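Mandalate racemase/muconate lactonizing enzyme (Unidentified, PDB 4E4U) probably acts on carboxylate substrates as a member of the enolase superfamily, in the mandelate racemase and muconate lactonizing enzyme group, its exact reaction not being established. Local coordinates at residues A[76-79]-A[83-86]; A[55-60]-A[88-93]; A[69-74]-A[292-297]. One frame throughout, in Å; residues are numbered along the deposited sequence.

Contact 1 (A[76-79]-A[83-86])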
loop_
_atom_site.group_PDB
_atom_site.type_symbol
_atom_site.label_atom_id
_atom_site.label_comp_id
_atom_site.label_asym_id
_atom_site.label_seq_id
_atom_site.Cartn_x
_atom_site.Cartn_y
_atom_site.Cartn_z
ATOM N N GLN A 76 13.374 33.259 2.679
ATOM C CA GLN A 76 13.249 34.331 1.694
ATOM C C GLN A 76 13.771 33.886 0.330
ATOM O O GLN A 76 13.144 34.135 -0.697
ATOM C CB GLN A 76 13.985 35.602 2.142
ATOM C CG GLN A 76 13.498 36.205 3.455
ATOM C CD GLN A 76 12.037 36.610 3.444
ATOM O OE1 GLN A 76 11.528 37.152 2.459
ATOM N NE2 GLN A 76 11.357 36.381 4.565
ATOM N N ALA A 77 14.927 33.234 0.319
ATOM C CA ALA A 77 15.509 32.773 -0.938
ATOM C C ALA A 77 14.647 31.697 -1.593
ATOM O O ALA A 77 14.388 31.733 -2.795
ATOM C CB ALA A 77 16.923 32.254 -0.706
ATOM N N TYR A 78 14.218 30.731 -0.784
ATOM C CA TYR A 78 13.380 29.626 -1.233
ATOM C C TYR A 78 12.062 30.105 -1.838
ATOM O O TYR A 78 11.507 29.456 -2.717
ATOM C CB TYR A 78 13.126 28.693 -0.037
ATOM C CG TYR A 78 12.328 27.443 -0.330
ATOM C CD1 TYR A 78 12.861 26.416 -1.093
ATOM C CD2 TYR A 78 11.053 27.276 0.190
ATOM C CE1 TYR A 78 12.149 25.265 -1.338
ATOM C CE2 TYR A 78 10.323 26.128 -0.057
ATOM C CZ TYR A 78 10.876 25.123 -0.827
ATOM O OH TYR A 78 10.178 23.964 -1.088
ATOM N N SER A 79 11.575 31.248 -1.363
ATOM C CA SER A 79 10.264 31.764 -1.759
ATOM C C SER A 79 10.332 32.795 -2.884
ATOM O O SER A 79 9.300 33.184 -3.440
ATOM C CB SER A 79 9.585 32.397 -0.545
ATOM O OG SER A 79 9.417 31.426 0.481
ATOM N N THR A 83 7.960 31.447 -5.729
ATOM C CA THR A 83 8.392 30.102 -6.073
ATOM C C THR A 83 8.048 29.173 -4.907
ATOM O O THR A 83 6.991 28.541 -4.915
ATOM C CB THR A 83 9.891 30.081 -6.493
ATOM O OG1 THR A 83 10.693 30.709 -5.484
ATOM C CG2 THR A 83 10.073 30.820 -7.834
ATOM N N GLN A 84 8.900 29.126 -3.888
ATOM C CA GLN A 84 8.616 28.318 -2.696
ATOM C C GLN A 84 8.535 26.829 -3.037
ATOM O O GLN A 84 7.773 26.061 -2.442
ATOM C CB GLN A 84 7.364 28.808 -1.950
ATOM C CG GLN A 84 7.408 28.497 -0.464
ATOM C CD GLN A 84 6.361 29.263 0.312
ATOM O OE1 GLN A 84 5.168 28.940 0.268
ATOM N NE2 GLN A 84 6.791 30.311 1.006
ATOM N N ARG A 85 9.324 26.453 -4.035
ATOM C CA ARG A 85 9.744 25.074 -4.270
ATOM C C ARG A 85 11.193 25.197 -4.730
ATOM O O ARG A 85 11.627 26.288 -5.079
ATOM C CB ARG A 85 8.840 24.333 -5.282
ATOM C CG ARG A 85 8.321 25.151 -6.476
ATOM C CD ARG A 85 9.400 25.639 -7.465
ATOM N NE ARG A 85 10.366 24.590 -7.800
ATOM C CZ ARG A 85 10.140 23.564 -8.619
ATOM N NH1 ARG A 85 8.982 23.444 -9.256
ATOM N NH2 ARG A 85 11.093 22.658 -8.816
ATOM N N PRO A 86 11.953 24.101 -4.716
ATOM C CA PRO A 86 13.390 24.283 -4.959
ATOM C C PRO A 86 13.731 24.840 -6.343
ATOM O O PRO A 86 13.284 24.285 -7.352
ATOM C CB PRO A 86 13.949 22.866 -4.803
ATOM C CG PRO A 86 12.992 22.204 -3.856
ATOM C CD PRO A 86 11.634 22.736 -4.264
HETATM O O HOH W 1 13.566 30.291 -5.049
HETATM O O HOH W 2 7.532 24.284 -0.304
HETATM O O HOH W 3 14.057 27.703 -4.211
#

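Contact 2 (A[55-60]-A[88-93])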
loop_
_atom_site.group_PDB
_atom_site.type_symbol
_atom_site.label_atom_id
_atom_site.label_comp_id
_atom_site.label_asym_id
_atom_site.label_seq_id
_atom_site.Cartn_x
_atom_site.Cartn_y
_atom_site.Cartn_z
ATOM N N ASP A 55 24.586 38.810 -7.020
ATOM C CA ASP A 55 24.281 40.187 -6.631
ATOM C C ASP A 55 22.780 40.349 -6.373
ATOM O O ASP A 55 22.370 40.984 -5.399
ATOM C CB ASP A 55 24.717 41.172 -7.723
ATOM C CG ASP A 55 26.204 41.460 -7.705
ATOM O OD1 ASP A 55 26.883 41.103 -6.720
ATOM O OD2 ASP A 55 26.687 42.062 -8.686
ATOM N N ASP A 56 21.966 39.769 -7.245
ATOM C CA ASP A 56 20.523 39.904 -7.136
ATOM C C ASP A 56 19.987 39.269 -5.853
ATOM O O ASP A 56 19.200 39.880 -5.126
ATOM C CB ASP A 56 19.851 39.281 -8.358
ATOM C CG ASP A 56 18.369 39.577 -8.421
ATOM O OD1 ASP A 56 18.016 40.721 -8.783
ATOM O OD2 ASP A 56 17.560 38.674 -8.118
ATOM N N VAL A 57 20.421 38.046 -5.570
ATOM C CA VAL A 57 19.959 37.340 -4.379
ATOM C C VAL A 57 20.397 38.089 -3.123
ATOM O O VAL A 57 19.623 38.269 -2.186
ATOM C CB VAL A 57 20.504 35.901 -4.345
ATOM C CG1 VAL A 57 20.082 35.189 -3.060
ATOM C CG2 VAL A 57 20.028 35.123 -5.574
ATOM N N PHE A 58 21.652 38.520 -3.110
ATOM C CA PHE A 58 22.184 39.242 -1.965
ATOM C C PHE A 58 21.402 40.525 -1.693
ATOM O O PHE A 58 20.975 40.785 -0.561
ATOM C CB PHE A 58 23.659 39.570 -2.182
ATOM C CG PHE A 58 24.231 40.445 -1.114
ATOM C CD1 PHE A 58 24.522 39.919 0.137
ATOM C CD2 PHE A 58 24.465 41.792 -1.346
ATOM C CE1 PHE A 58 25.035 40.721 1.140
ATOM C CE2 PHE A 58 24.983 42.603 -0.346
ATOM C CZ PHE A 58 25.272 42.065 0.897
ATOM N N GLU A 59 21.196 41.322 -2.733
ATOM C CA GLU A 59 20.496 42.590 -2.571
ATOM C C GLU A 59 19.072 42.397 -2.050
ATOM O O GLU A 59 18.640 43.116 -1.147
ATOM C CB GLU A 59 20.480 43.360 -3.893
ATOM C CG GLU A 59 21.842 43.882 -4.308
ATOM C CD GLU A 59 21.887 44.307 -5.764
ATOM O OE1 GLU A 59 20.844 44.216 -6.449
ATOM O OE2 GLU A 59 22.972 44.719 -6.225
ATOM N N ARG A 60 18.352 41.423 -2.601
ATOM C CA ARG A 60 16.952 41.231 -2.239
ATOM C C ARG A 60 16.769 40.573 -0.886
ATOM O O ARG A 60 15.830 40.906 -0.166
ATOM C CB ARG A 60 16.213 40.401 -3.298
ATOM C CG ARG A 60 16.120 41.075 -4.639
ATOM C CD ARG A 60 15.415 40.192 -5.658
ATOM N NE ARG A 60 15.689 40.723 -6.983
ATOM C CZ ARG A 60 15.063 41.767 -7.510
ATOM N NH1 ARG A 60 14.082 42.368 -6.843
ATOM N NH2 ARG A 60 15.408 42.200 -8.714
ATOM N N LEU A 88 17.150 25.207 -8.204
ATOM C CA LEU A 88 18.468 24.625 -7.968
ATOM C C LEU A 88 19.590 25.674 -7.883
ATOM O O LEU A 88 20.449 25.606 -7.002
ATOM C CB LEU A 88 18.778 23.603 -9.062
ATOM C CG LEU A 88 20.069 22.801 -8.906
ATOM C CD1 LEU A 88 20.005 21.869 -7.700
ATOM C CD2 LEU A 88 20.330 22.016 -10.172
ATOM N N THR A 89 19.590 26.644 -8.792
ATOM C CA THR A 89 20.631 27.665 -8.760
ATOM C C THR A 89 20.475 28.556 -7.535
ATOM O O THR A 89 21.466 28.875 -6.871
ATOM C CB THR A 89 20.664 28.500 -10.056
ATOM O OG1 THR A 89 20.997 27.647 -11.158
ATOM C CG2 THR A 89 21.691 29.616 -9.965
ATOM N N MET A 90 19.238 28.930 -7.211
ATOM C CA MET A 90 18.999 29.767 -6.034
ATOM C C MET A 90 19.471 29.056 -4.778
ATOM O O MET A 90 20.060 29.672 -3.895
ATOM C CB MET A 90 17.517 30.114 -5.900
ATOM C CG MET A 90 17.164 30.818 -4.589
ATOM S SD MET A 90 18.028 32.390 -4.341
ATOM C CE MET A 90 16.760 33.532 -4.888
ATOM N N MET A 91 19.225 27.754 -4.694
ATOM C CA MET A 91 19.652 27.015 -3.521
ATOM C C MET A 91 21.174 26.969 -3.400
ATOM O O MET A 91 21.710 27.080 -2.297
ATOM C CB MET A 91 19.033 25.628 -3.502
ATOM C CG MET A 91 17.527 25.638 -3.241
ATOM S SD MET A 91 17.051 26.293 -1.625
ATOM C CE MET A 91 16.691 28.012 -1.980
ATOM N N GLY A 92 21.880 26.823 -4.521
ATOM C CA GLY A 92 23.332 26.925 -4.492
ATOM C C GLY A 92 23.793 28.284 -3.989
ATOM O O GLY A 92 24.672 28.384 -3.131
ATOM N N VAL A 93 23.188 29.345 -4.510
ATOM C CA VAL A 93 23.562 30.694 -4.099
ATOM C C VAL A 93 23.311 30.924 -2.615
ATOM O O VAL A 93 24.193 31.408 -1.893
ATOM C CB VAL A 93 22.834 31.766 -4.928
ATOM C CG1 VAL A 93 23.146 33.164 -4.400
ATOM C CG2 VAL A 93 23.224 31.647 -6.391
#

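Contact 3 (A[69-74]-A[292-297])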
loop_
_atom_site.group_PDB
_atom_site.type_symbol
_atom_site.label_atom_id
_atom_site.label_comp_id
_atom_site.label_asym_id
_atom_site.label_seq_id
_atom_site.Cartn_x
_atom_site.Cartn_y
_atom_site.Cartn_z
ATOM N N HIS A 69 20.170 35.219 11.290
ATOM C CA HIS A 69 18.816 34.880 10.877
ATOM C C HIS A 69 18.803 33.976 9.647
ATOM O O HIS A 69 18.307 34.347 8.577
ATOM C CB HIS A 69 17.993 36.159 10.702
ATOM C CG HIS A 69 17.859 36.941 11.972
ATOM N ND1 HIS A 69 17.277 38.183 12.031
ATOM C CD2 HIS A 69 18.266 36.648 13.231
ATOM C CE1 HIS A 69 17.315 38.624 13.276
ATOM N NE2 HIS A 69 17.911 37.712 14.027
ATOM N N VAL A 70 19.333 32.771 9.825
ATOM C CA VAL A 70 19.534 31.846 8.720
ATOM C C VAL A 70 18.241 31.147 8.281
ATOM O O VAL A 70 18.107 30.796 7.110
ATOM C CB VAL A 70 20.671 30.823 9.016
ATOM C CG1 VAL A 70 22.025 31.541 9.120
ATOM C CG2 VAL A 70 20.386 30.019 10.280
ATOM N N GLU A 71 17.303 30.928 9.204
ATOM C CA GLU A 71 15.969 30.460 8.812
ATOM C C GLU A 71 15.320 31.484 7.892
ATOM O O GLU A 71 14.773 31.138 6.844
ATOM C CB GLU A 71 15.059 30.257 10.027
ATOM C CG GLU A 71 15.380 29.038 10.876
ATOM C CD GLU A 71 14.741 27.759 10.369
ATOM O OE1 GLU A 71 14.022 27.793 9.342
ATOM O OE2 GLU A 71 14.935 26.707 11.017
ATOM N N ARG A 72 15.376 32.749 8.299
ATOM C CA ARG A 72 14.818 33.838 7.509
ATOM C C ARG A 72 15.450 33.861 6.124
ATOM O O ARG A 72 14.746 33.920 5.107
ATOM C CB ARG A 72 15.072 35.169 8.221
ATOM C CG ARG A 72 14.576 36.404 7.480
ATOM C CD ARG A 72 15.487 37.614 7.777
ATOM N NE ARG A 72 16.799 37.413 7.162
ATOM C CZ ARG A 72 17.060 37.630 5.876
ATOM N NH1 ARG A 72 16.111 38.095 5.068
ATOM N NH2 ARG A 72 18.274 37.396 5.400
ATOM N N LEU A 73 16.777 33.835 6.080
ATOM C CA LEU A 73 17.484 33.848 4.805
ATOM C C LEU A 73 17.036 32.712 3.892
ATOM O O LEU A 73 16.715 32.933 2.716
ATOM C CB LEU A 73 18.991 33.781 5.033
ATOM C CG LEU A 73 19.866 33.626 3.790
ATOM C CD1 LEU A 73 19.620 34.755 2.783
ATOM C CD2 LEU A 73 21.333 33.550 4.198
ATOM N N PHE A 74 17.013 31.493 4.421
ATOM C CA PHE A 74 16.590 30.359 3.619
ATOM C C PHE A 74 15.161 30.553 3.100
ATOM O O PHE A 74 14.900 30.374 1.906
ATOM C CB PHE A 74 16.705 29.035 4.379
ATOM C CG PHE A 74 16.230 27.862 3.573
ATOM C CD1 PHE A 74 17.095 27.200 2.714
ATOM C CD2 PHE A 74 14.898 27.470 3.613
ATOM C CE1 PHE A 74 16.652 26.140 1.937
ATOM C CE2 PHE A 74 14.446 26.421 2.839
ATOM C CZ PHE A 74 15.315 25.757 1.997
ATOM N N ALA A 292 21.406 21.628 5.690
ATOM C CA ALA A 292 22.125 20.353 5.678
ATOM C C ALA A 292 21.931 19.580 6.987
ATOM O O ALA A 292 21.768 18.366 6.979
ATOM C CB ALA A 292 23.611 20.577 5.384
ATOM N N LYS A 293 21.939 20.290 8.110
ATOM C CA LYS A 293 21.650 19.673 9.403
ATOM C C LYS A 293 20.246 19.067 9.408
ATOM O O LYS A 293 20.031 17.970 9.937
ATOM C CB LYS A 293 21.788 20.706 10.525
ATOM C CG LYS A 293 21.596 20.160 11.930
ATOM C CD LYS A 293 22.832 19.423 12.406
ATOM C CE LYS A 293 22.602 18.800 13.767
ATOM N NZ LYS A 293 23.828 18.137 14.290
ATOM N N LYS A 294 19.294 19.760 8.789
ATOM C CA LYS A 294 17.929 19.252 8.696
ATOM C C LYS A 294 17.871 17.974 7.852
ATOM O O LYS A 294 17.153 17.027 8.183
ATOM C CB LYS A 294 16.994 20.328 8.139
ATOM C CG LYS A 294 16.784 21.469 9.122
ATOM C CD LYS A 294 15.779 22.506 8.628
ATOM C CE LYS A 294 15.608 23.636 9.649
ATOM N NZ LYS A 294 14.666 24.682 9.155
ATOM N N ILE A 295 18.634 17.946 6.765
ATOM C CA ILE A 295 18.711 16.750 5.932
ATOM C C ILE A 295 19.332 15.590 6.723
ATOM O O ILE A 295 18.844 14.455 6.670
ATOM C CB ILE A 295 19.489 17.043 4.639
ATOM C CG1 ILE A 295 18.667 17.994 3.767
ATOM C CG2 ILE A 295 19.822 15.737 3.891
ATOM C CD1 ILE A 295 19.485 18.715 2.710
ATOM N N ALA A 296 20.395 15.872 7.478
ATOM C CA ALA A 296 21.008 14.841 8.314
ATOM C C ALA A 296 20.010 14.284 9.336
ATOM O O ALA A 296 20.022 13.092 9.644
ATOM C CB ALA A 296 22.239 15.385 9.014
ATOM N N THR A 297 19.149 15.153 9.852
ATOM C CA THR A 297 18.089 14.758 10.775
ATOM C C THR A 297 17.096 13.789 10.129
ATOM O O THR A 297 16.713 12.774 10.736
ATOM C CB THR A 297 17.351 16.009 11.285
ATOM O OG1 THR A 297 18.255 16.798 12.069
ATOM C CG2 THR A 297 16.137 15.634 12.126
#

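Contact 1 (A[76-79]-A[83-86])
The ring of Tyr78 lies against the backbone of Gln84 and Arg85. Arg85 N sits 3.8 Å above the ring plane of Tyr78, offset toward the rim, and Gln84 CA makes a CH-pi contact over the same ring, 4.2 Å from its centroid. Farther along, Pro86 CD packs on Tyr78 CE1 at 3.9 Å. Because CG of Tyr78 stands anti to the backbone N (chi1 -177°), the ring is carried out from the helix to lie against the Gln84-Arg85 peptide. At the ring's edge, water 2 joins the hydroxyl of Tyr78 to the carbonyl oxygen of Gln84.

Backbone bonds close the turn where helix 70-79 gives way to the loop leading into helix 88-109, within the N-terminal capping domain of the enolase superfamily. Thr83 N donates almost straight (174°) to Ser79 O at 3.2 Å, while Gln84 N makes a weak bond to Tyr78 O. Beside them the amide of Gln84, its plane 17° from that of the tyrosine ring but set beyond the ring rather than over it, sends NE2 to Ser79 OG at 2.9 Å.

Second-shell partners fix these groups: Ser79 OG also bonds Arg75 O, and Thr83 OG1 bonds Ser80 O. The second subunit contributes Thr172 O to Gln84 NE2 and Glu266 to the guanidinium of Arg85, whose NE and NH2 both hold Pro86 O. Within its own chain, Tyr78 meets the ring of Tyr265.

Contact 2 (A[55-60]-A[88-93])
Val57 carries the contact on helix 47-61, pushing both its methyls and its CB against Met90 and Val93 of helix 88-109. Just before it, Asp56 takes no part in that apolar patch; its carboxylate turns along its own helix to Arg60, one turn on.

At Val57 the bond to CB points at the facing helix, and CG1 stands anti to the backbone N (chi1 177°). The sulfur of Met90 settles between the two methyls, with Met90 SD 3.6 Å from Val57 CG2 and nearly as close to CG1. Met90 starts out along the flank of its helix, but bends at chi2 (60°) and chi3 bring its sulfur and CE back over the valine. Val93, one turn further along helix 88-109, comes at Val57 tip to tip, with Val93 CG1 3.8 Å from Val57 CB. No polar bond joins the two segments.

Arg60 grips Asp56 side-on in a salt bridge: NH2 reaches Asp56 OD1 at 3.0 Å, on its syn lone pair, and NE reaches Asp56 OD2 at 3.0 Å, on the syn side but 34° out of the carboxylate plane. The second subunit adds to this pair, since Gly46 N of that chain donates to Asp56 OD2 and Arg60 NH1 donates to its Glu384 O. Phe45 of the same neighbour also packs on Val57. Within the chain, Met50 and Ile53 of helix 47-61 continue the packing around Val93. This is apolar helix-to-helix packing in the helical part of the enolase-superfamily N-terminal domain, whose other layer is the three-stranded antiparallel sheet.

Contact 3 (A[69-74]-A[292-297])
Glu71 and Lys294 join the two segments by a salt bridge between their side-chain ends. Lys294 NZ lies 2.8 Å from Glu71 OE2 and donates a hydrogen bond to it, arriving on the syn side but 27° out of the carboxylate plane. Glu71 OE1 is also near, 3.2 Å from Lys294 NZ, which places the ammonium in front of the carboxylate.

The reach is long, for the closest CA atoms, those of Glu71 and Lys294, are 11.4 Å apart. Lys294 spans most of it with a chain fully extended beyond CG, whereas Glu71 bends at CB-CG (chi2 -85°) to bring its carboxylate round to the lysine. No apolar pair joins the segments; Lys294 CE, 3.4 Å from Glu71 OE2, comes close only because its ammonium is bound there.

Further charges come from the third subunit. Lys293 of that chain makes a salt bridge to Glu71 OE2, and its Glu300 makes one to Lys294 NZ, so both buried ends have partners of opposite sign across the interface. This network would probably favour the charged forms of both side chains.

Helix 70-79 belongs to the N-terminal domain and helix 289-301 to the C-terminal barrel domain. The pair therefore ties together the two domains of the enolase-superfamily fold, an alpha+beta capping domain seated against a modified TIM barrel, at a place where another subunit also packs.

Overall arrangement
Helix 70-79 links all three contacts: its start forms half of contact 3, its end half of contact 1, and Ala77 and Tyr78 pack against Met90 and Met91 of contact 2. Contact 1 is about 10 Å from contact 2 and 13 Å from contact 3, centre to centre, while contacts 2 and 3 are about 16 Å apart. The latter two still touch, Met91 SD lying 3.6 Å from Phe74 CE1. Contacts 1 and 2 stay within the N-terminal domain and meet the second subunit; contact 3 crosses to the barrel and meets mainly the third. None of the three contacts includes a residue of the dithiol ligand's pocket, formed by Tyr132, Cys151, Glu154, Asn155 and Leu158.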